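Local coordinates for protein heavy metal cation tricomponent efflux pump ZneA(CzcA-like) (Cupriavidus metallidurans, PDB 4K0J) that exports zinc ions as an inner-membrane Zn(II)/proton antiporter of the RND superfamily, probably within a three-component heavy metal efflux pump, at residues S47-Q52 and A123-D128; V76-M82 and T94-K98. One frame throughout, in Å; residues are numbered along the deposited sequence.

Interaction 1: S47-Q52 and A123-D128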
loop_
_atom_site.group_PDB
_atom_site.type_symbol
_atom_site.label_atom_id
_atom_site.label_comp_id
_atom_site.label_asym_id
_atom_site.label_seq_id
_atom_site.Cartn_x
_atom_site.Cartn_y
_atom_site.Cartn_z
ATOM N N SER C 47 -11.536 12.546 -4.689
ATOM C CA SER C 47 -12.340 11.952 -3.635
ATOM C C SER C 47 -12.962 13.051 -2.790
ATOM O O SER C 47 -12.331 14.078 -2.531
ATOM C CB SER C 47 -11.497 11.027 -2.762
ATOM O OG SER C 47 -12.311 10.331 -1.841
ATOM N N GLN C 48 -14.207 12.845 -2.374
ATOM C CA GLN C 48 -14.910 13.844 -1.572
ATOM C C GLN C 48 -15.376 13.300 -0.217
ATOM O O GLN C 48 -15.738 12.125 -0.087
ATOM C CB GLN C 48 -16.075 14.478 -2.351
ATOM C CG GLN C 48 -16.800 13.523 -3.293
ATOM C CD GLN C 48 -18.047 14.129 -3.908
ATOM O OE1 GLN C 48 -18.417 15.261 -3.598
ATOM N NE2 GLN C 48 -18.709 13.373 -4.785
ATOM N N VAL C 49 -15.335 14.171 0.789
ATOM C CA VAL C 49 -15.790 13.838 2.136
ATOM C C VAL C 49 -17.152 14.461 2.444
ATOM O O VAL C 49 -17.386 15.640 2.184
ATOM C CB VAL C 49 -14.750 14.234 3.221
ATOM C CG1 VAL C 49 -14.068 15.539 2.872
ATOM C CG2 VAL C 49 -15.403 14.328 4.597
ATOM N N VAL C 50 -18.048 13.649 2.994
ATOM C CA VAL C 50 -19.408 14.078 3.254
ATOM C C VAL C 50 -19.672 14.171 4.751
ATOM O O VAL C 50 -19.730 13.154 5.446
ATOM C CB VAL C 50 -20.423 13.102 2.634
ATOM C CG1 VAL C 50 -21.791 13.749 2.535
ATOM C CG2 VAL C 50 -19.947 12.651 1.267
ATOM N N THR C 51 -19.814 15.399 5.244
ATOM C CA THR C 51 -20.251 15.618 6.614
ATOM C C THR C 51 -21.724 15.983 6.569
ATOM O O THR C 51 -22.075 17.141 6.343
ATOM C CB THR C 51 -19.473 16.758 7.303
ATOM O OG1 THR C 51 -18.065 16.584 7.103
ATOM C CG2 THR C 51 -19.764 16.763 8.792
ATOM N N GLN C 52 -22.586 14.992 6.771
ATOM C CA GLN C 52 -24.026 15.194 6.662
ATOM C C GLN C 52 -24.707 15.395 8.011
ATOM O O GLN C 52 -24.643 14.532 8.880
ATOM C CB GLN C 52 -24.675 14.020 5.931
ATOM C CG GLN C 52 -26.184 13.964 6.079
ATOM C CD GLN C 52 -26.820 12.896 5.214
ATOM O OE1 GLN C 52 -26.194 12.370 4.295
ATOM N NE2 GLN C 52 -28.073 12.570 5.503
ATOM N N ALA C 123 -19.159 16.258 14.705
ATOM C CA ALA C 123 -19.502 15.944 13.322
ATOM C C ALA C 123 -19.002 14.558 12.929
ATOM O O ALA C 123 -18.061 14.029 13.527
ATOM C CB ALA C 123 -18.942 16.990 12.385
ATOM N N GLN C 124 -19.636 13.976 11.918
ATOM C CA GLN C 124 -19.312 12.621 11.488
ATOM C C GLN C 124 -18.961 12.540 9.995
ATOM O O GLN C 124 -19.751 12.041 9.191
ATOM C CB GLN C 124 -20.470 11.670 11.831
ATOM C CG GLN C 124 -21.877 12.221 11.540
ATOM C CD GLN C 124 -22.470 13.021 12.698
ATOM O OE1 GLN C 124 -21.768 13.391 13.642
ATOM N NE2 GLN C 124 -23.772 13.284 12.627
ATOM N N PRO C 125 -17.761 13.022 9.623
ATOM C CA PRO C 125 -17.339 13.087 8.215
ATOM C C PRO C 125 -17.010 11.723 7.612
ATOM O O PRO C 125 -16.194 10.980 8.159
ATOM C CB PRO C 125 -16.081 13.958 8.268
ATOM C CG PRO C 125 -15.537 13.744 9.636
ATOM C CD PRO C 125 -16.732 13.558 10.533
ATOM N N SER C 126 -17.637 11.414 6.481
ATOM C CA SER C 126 -17.467 10.122 5.824
ATOM C C SER C 126 -16.785 10.264 4.461
ATOM O O SER C 126 -16.529 11.375 4.003
ATOM C CB SER C 126 -18.828 9.439 5.671
ATOM O OG SER C 126 -18.822 8.496 4.614
ATOM N N LEU C 127 -16.491 9.139 3.817
ATOM C CA LEU C 127 -15.887 9.167 2.491
ATOM C C LEU C 127 -16.865 8.674 1.431
ATOM O O LEU C 127 -17.533 7.660 1.613
ATOM C CB LEU C 127 -14.619 8.323 2.464
ATOM C CG LEU C 127 -13.467 8.933 1.669
ATOM C CD1 LEU C 127 -13.076 10.260 2.272
ATOM C CD2 LEU C 127 -12.279 7.995 1.658
ATOM N N ASP C 128 -16.953 9.402 0.323
ATOM C CA ASP C 128 -17.830 9.017 -0.778
ATOM C C ASP C 128 -17.295 7.746 -1.444
ATOM O O ASP C 128 -16.119 7.430 -1.308
ATOM C CB ASP C 128 -17.948 10.163 -1.795
ATOM C CG ASP C 128 -16.811 10.173 -2.810
ATOM O OD1 ASP C 128 -17.095 10.292 -4.023
ATOM O OD2 ASP C 128 -15.634 10.076 -2.405
#
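Val49 and Val50 pair with Leu127 and Ser126, which docks the short edge strand 126-127 antiparallel onto strand 46-52. These are the fourth and first strands of a ferredoxin-like β-α-β-β-α-β unit, consistent with a porter subdomain of the RND family. Val50 and Ser126 form the hydrogen-bonded pair: Val50 N gives to Ser126 O at 2.9 Å, and Ser126 N gives to Val50 O. Val49 and Leu127 form the non-hydrogen-bonded pair and turn to the face covered by helices 62-73 and 103-113.

On that face Val49 and Pro125 lie side by side and point the same way. The valine CG2 is anti to its own N, which sets it against the ring, with Val49 CG2 3.8 Å from Pro125 CB. Thr51 also runs alongside Pro125. Thr51 OG1 lies 3.5 Å from Pro125 CB, and Thr51 CG2 reaches Ala123 CB at 3.7 Å. Beyond them, Thr51 leans on Ile65 and Leu69. Leu127 rests on Arg107 and Leu110 of helix 103-113.

The opposite end is held by Asp128. Its backbone N gives to Gln48 O, and its side chain turns back over Gln48. With CG between the backbone N and the carbonyl carbon (chi1 85°), the carboxylate is brought to Gln48 N and extends the grip past the last backbone bond. The Gln48 side chain crosses it at about a right angle, with Gln48 CG 3.3 Å from Asp128 OD1. Arg107 forms a salt bridge with Asp128 OD2, so this oxygen has two partners. The charge pair ties the residue just after the edge strand to helix 103-113. The peptide N-H of Gln48 meets Asp128 OD2 from above the carboxylate plane, at an N...OD2 distance of 3.1 Å and an N-H...O angle of 160°.

Interaction 2: V76-M82 and T94-K98; sequences VPGMHVM and TVVFK
A classic beta bulge sets His80 and Val81 together opposite Val96 in the hairpin of strands 79-87 and 90-97. Val96 O accepts from both His80 N and Val81 N, each at 2.9 Å. Val96 N returns a bond to Val81 O. A type II beta turn from Val76 to Met79 leads into the bulge.

The close-packed side faces the helices. Met82 CG lies 3.7 Å from Val95 CG2, and Met79 CG lies 3.9 Å from Val95 CG1, so the two branches of Val95 serve two methionines. Met79 crosses Val95 at about a right angle. Ile73 of helix 62-73 packs on Met82 and Val95. The Phe97 ring has Val95 CG1 over one face, offset toward the rim, and Pro77 O at its edge.

On the other face Val81 CB still lies 3.7 Å from Val96 CG1. The looser, solvent-facing part is His80 with the exposed Lys98. The His80 ring has Val96 CG2 at its edge, and its chain lies alongside that valine. Lys98 comes to the ring obliquely, with Lys98 CE 3.5 Å from His80 CD2. The Lys98 backbone closes this end: Lys98 N gives to Gly78 O at 2.7 Å, with an N-H...O angle of 159°.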
loop_
_atom_site.group_PDB
_atom_site.type_symbol
_atom_site.label_atom_id
_atom_site.label_comp_id
_atom_site.label_asym_id
_atom_site.label_seq_id
_atom_site.Cartn_x
_atom_site.Cartn_y
_atom_site.Cartn_z
ATOM N N VAL C 76 -3.163 17.327 3.056
ATOM C CA VAL C 76 -3.009 15.957 2.574
ATOM C C VAL C 76 -1.983 15.916 1.450
ATOM O O VAL C 76 -1.944 16.803 0.597
ATOM C CB VAL C 76 -4.337 15.311 2.097
ATOM C CG1 VAL C 76 -5.341 15.256 3.233
ATOM C CG2 VAL C 76 -4.909 16.045 0.887
ATOM N N PRO C 77 -1.120 14.894 1.467
ATOM C CA PRO C 77 -0.101 14.745 0.429
ATOM C C PRO C 77 -0.729 14.490 -0.933
ATOM O O PRO C 77 -1.791 13.875 -1.022
ATOM C CB PRO C 77 0.678 13.514 0.888
ATOM C CG PRO C 77 -0.269 12.772 1.760
ATOM C CD PRO C 77 -1.029 13.830 2.478
ATOM N N GLY C 78 -0.077 14.977 -1.983
ATOM C CA GLY C 78 -0.531 14.743 -3.339
ATOM C C GLY C 78 -1.755 15.549 -3.725
ATOM O O GLY C 78 -2.338 15.326 -4.783
ATOM N N MET C 79 -2.146 16.490 -2.874
ATOM C CA MET C 79 -3.301 17.328 -3.164
ATOM C C MET C 79 -3.007 18.279 -4.323
ATOM O O MET C 79 -1.897 18.792 -4.443
ATOM C CB MET C 79 -3.704 18.123 -1.925
ATOM C CG MET C 79 -5.039 18.832 -2.063
ATOM S SD MET C 79 -4.969 20.568 -1.594
ATOM C CE MET C 79 -4.009 21.245 -2.947
ATOM N N HIS C 80 -4.001 18.512 -5.174
ATOM C CA HIS C 80 -3.841 19.423 -6.303
ATOM C C HIS C 80 -4.833 20.574 -6.234
ATOM O O HIS C 80 -4.440 21.733 -6.163
ATOM C CB HIS C 80 -4.010 18.684 -7.625
ATOM C CG HIS C 80 -3.877 19.561 -8.829
ATOM N ND1 HIS C 80 -4.840 19.628 -9.813
ATOM C CD2 HIS C 80 -2.892 20.411 -9.207
ATOM C CE1 HIS C 80 -4.452 20.480 -10.747
ATOM N NE2 HIS C 80 -3.273 20.966 -10.403
ATOM N N VAL C 81 -6.120 20.247 -6.265
ATOM C CA VAL C 81 -7.169 21.255 -6.146
ATOM C C VAL C 81 -8.102 20.900 -5.000
ATOM O O VAL C 81 -8.529 19.750 -4.875
ATOM C CB VAL C 81 -7.995 21.370 -7.438
ATOM C CG1 VAL C 81 -9.064 22.438 -7.298
ATOM C CG2 VAL C 81 -7.096 21.686 -8.613
ATOM N N MET C 82 -8.418 21.882 -4.159
ATOM C CA MET C 82 -9.319 21.627 -3.043
ATOM C C MET C 82 -10.531 22.546 -3.028
ATOM O O MET C 82 -10.409 23.743 -2.809
ATOM C CB MET C 82 -8.580 21.724 -1.715
ATOM C CG MET C 82 -9.320 21.036 -0.594
ATOM S SD MET C 82 -8.920 21.708 1.025
ATOM C CE MET C 82 -10.016 20.723 2.037
ATOM N N THR C 94 -14.665 18.491 -1.771
ATOM C CA THR C 94 -14.061 17.774 -2.886
ATOM C C THR C 94 -12.551 17.992 -2.909
ATOM O O THR C 94 -12.085 19.124 -2.810
ATOM C CB THR C 94 -14.673 18.207 -4.236
ATOM O OG1 THR C 94 -16.045 17.805 -4.290
ATOM C CG2 THR C 94 -13.931 17.565 -5.394
ATOM N N VAL C 95 -11.792 16.903 -3.022
ATOM C CA VAL C 95 -10.346 17.007 -3.195
ATOM C C VAL C 95 -9.891 16.265 -4.437
ATOM O O VAL C 95 -10.135 15.071 -4.565
ATOM C CB VAL C 95 -9.566 16.448 -1.993
ATOM C CG1 VAL C 95 -8.081 16.339 -2.332
ATOM C CG2 VAL C 95 -9.769 17.328 -0.778
ATOM N N VAL C 96 -9.236 16.975 -5.350
ATOM C CA VAL C 96 -8.609 16.337 -6.497
ATOM C C VAL C 96 -7.095 16.377 -6.316
ATOM O O VAL C 96 -6.544 17.373 -5.843
ATOM C CB VAL C 96 -9.065 16.965 -7.840
ATOM C CG1 VAL C 96 -9.929 18.191 -7.594
ATOM C CG2 VAL C 96 -7.875 17.309 -8.729
ATOM N N PHE C 97 -6.441 15.274 -6.672
ATOM C CA PHE C 97 -5.018 15.069 -6.402
ATOM C C PHE C 97 -4.134 15.307 -7.623
ATOM O O PHE C 97 -4.627 15.558 -8.722
ATOM C CB PHE C 97 -4.780 13.652 -5.883
ATOM C CG PHE C 97 -5.409 13.377 -4.547
ATOM C CD1 PHE C 97 -6.765 13.117 -4.441
ATOM C CD2 PHE C 97 -4.641 13.362 -3.396
ATOM C CE1 PHE C 97 -7.342 12.862 -3.214
ATOM C CE2 PHE C 97 -5.217 13.101 -2.165
ATOM C CZ PHE C 97 -6.568 12.851 -2.075
ATOM N N LYS C 98 -2.823 15.238 -7.418
ATOM C CA LYS C 98 -1.875 15.343 -8.521
ATOM C C LYS C 98 -1.877 14.027 -9.276
ATOM O O LYS C 98 -2.426 13.045 -8.795
ATOM C CB LYS C 98 -0.466 15.658 -8.007
ATOM C CG LYS C 98 -0.091 17.134 -8.034
ATOM C CD LYS C 98 -0.008 17.664 -9.463
ATOM C CE LYS C 98 0.361 19.144 -9.494
ATOM N NZ LYS C 98 0.326 19.702 -10.876
#

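From the N terminus, strand 46-52 comes first, followed by helix 62-73. The turn at 76-79 then leads into strand 79-87, and strand 90-97 returns beside it. Interaction 2 closes this short hairpin loop. After helix 103-113 the chain comes back at 123-128, and interaction 1 closes the much longer loop. Interaction 2 is therefore nested within interaction 1. The two meet where strands 46-52 and 90-97 are neighbours, with Ser47 N 2.9 Å from Val95 O, a probable hydrogen bond. With the pairing of 46-52 and 90-97 between them, they line up four adjacent strands in one antiparallel sheet, from edge strand 126-127 to strand 79-87, which pairs further with strand 788-802.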